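Local coordinates for putative TOXIN related protein (Parabacteroides distasonis ATCC 8503, PDB 3K0Y) that is of unknown function, is putatively related to toxins, and probably combines a NigD-like N-terminal OB domain with a C-terminal beta sandwich, at residues A[187-190]-A[195-198]. Sequence-based numbering, arbitrary orientation.
Sequences VVNY and GKQA
Tyr190 and Gln197 form the hydrogen-bonded pair near the turn end of an antiparallel beta hairpin, where residues 187-190 of strand 184-192 meet residues 195-198 of strand 195-203, an edge strand of a four-stranded sheet within this chain. Two backbone bonds join the pair: Tyr190 N donates to Gln197 O at 2.9 Å, and Gln197 N returns the bond to Tyr190 O over the same length. Asn189 and Ala198 form the adjoining non-hydrogen-bonded pair, where the CA of Asn189 approaches Gln197 O to 3.2 Å in a CA-H...O contact, giving that carbonyl oxygen a second, weaker partner.

The Tyr190 ring is swung across to the neighbouring strand. With CG placed between its own backbone N and carbonyl carbon (chi1 59°), the phenol reaches over to Gln197, whose CB lies 3.6 Å from CZ and whose CG touches CZ and CE2. The ring and the Gln197 amide are inclined by 49°. The glutamine chain bends at chi2 (-101°), and its OE1 turns back toward the hairpin connection to hydrogen-bond with Thr192 OG1. Tyr199 and Phe152 also pack against the tyrosine.

This hairpin supplies one edge of the sheet in the NigD-like C-terminal beta sandwich domain; on its other side strand 184-192 pairs in parallel with strand 149-155, through backbone bonds that include Asn189 with Leu150 and Phe152. On the opposite face from Tyr190, the Ala198 methyl sits 3.4 Å from Asn189 OD1, while the extended Lys196 chain crosses Asn189 obliquely and brings its CE 3.7 Å from Asn189 CG.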
# COMPACT_ATOMS: atom_id res chain seq x y z
N VAL A 187 -6.05 -12.05 5.16
CA VAL A 187 -6.59 -11.52 6.40
C VAL A 187 -5.56 -10.47 6.87
O VAL A 187 -4.37 -10.77 7.05
CB VAL A 187 -6.82 -12.64 7.44
CG1 VAL A 187 -7.20 -12.10 8.81
CG2 VAL A 187 -7.93 -13.63 6.93
N VAL A 188 -6.01 -9.23 7.05
CA VAL A 188 -5.19 -8.20 7.59
C VAL A 188 -5.81 -7.73 8.90
O VAL A 188 -6.87 -7.10 8.90
CB VAL A 188 -5.09 -7.00 6.63
CG1 VAL A 188 -4.22 -5.92 7.24
CG2 VAL A 188 -4.56 -7.44 5.27
N ASN A 189 -5.10 -7.99 10.00
CA ASN A 189 -5.40 -7.50 11.32
C ASN A 189 -4.77 -6.12 11.57
O ASN A 189 -3.68 -5.81 11.05
CB ASN A 189 -4.87 -8.52 12.34
CG ASN A 189 -5.63 -9.83 12.26
OD1 ASN A 189 -6.83 -9.84 12.37
ND2 ASN A 189 -4.94 -10.91 12.00
N TYR A 190 -5.49 -5.28 12.31
CA TYR A 190 -4.99 -3.96 12.73
C TYR A 190 -5.62 -3.65 14.07
O TYR A 190 -6.59 -4.31 14.44
CB TYR A 190 -5.34 -2.88 11.69
CG TYR A 190 -6.81 -2.73 11.43
CD1 TYR A 190 -7.47 -3.63 10.62
CD2 TYR A 190 -7.54 -1.69 11.99
CE1 TYR A 190 -8.81 -3.52 10.40
CE2 TYR A 190 -8.88 -1.58 11.76
CZ TYR A 190 -9.51 -2.49 10.96
OH TYR A 190 -10.87 -2.39 10.71
N GLY A 195 -10.14 -2.16 20.01
CA GLY A 195 -9.42 -3.43 19.98
C GLY A 195 -8.98 -3.90 18.60
O GLY A 195 -9.07 -3.16 17.61
N LYS A 196 -8.52 -5.15 18.56
CA LYS A 196 -8.14 -5.83 17.33
C LYS A 196 -9.30 -6.03 16.38
O LYS A 196 -10.33 -6.55 16.80
CB LYS A 196 -7.54 -7.19 17.66
CG LYS A 196 -6.74 -7.84 16.52
CD LYS A 196 -6.41 -9.32 16.82
CE LYS A 196 -5.31 -9.90 15.91
NZ LYS A 196 -4.58 -11.06 16.58
N GLN A 197 -9.13 -5.66 15.09
CA GLN A 197 -10.07 -5.97 14.01
C GLN A 197 -9.33 -6.58 12.86
O GLN A 197 -8.11 -6.52 12.81
CB GLN A 197 -10.79 -4.75 13.44
CG GLN A 197 -10.79 -3.53 14.25
CD GLN A 197 -12.07 -3.33 14.97
OE1 GLN A 197 -12.46 -2.19 15.29
NE2 GLN A 197 -12.74 -4.41 15.25
N ALA A 198 -10.09 -7.07 11.90
CA ALA A 198 -9.61 -7.83 10.75
C ALA A 198 -10.34 -7.37 9.49
O ALA A 198 -11.53 -7.04 9.51
CB ALA A 198 -9.87 -9.32 10.93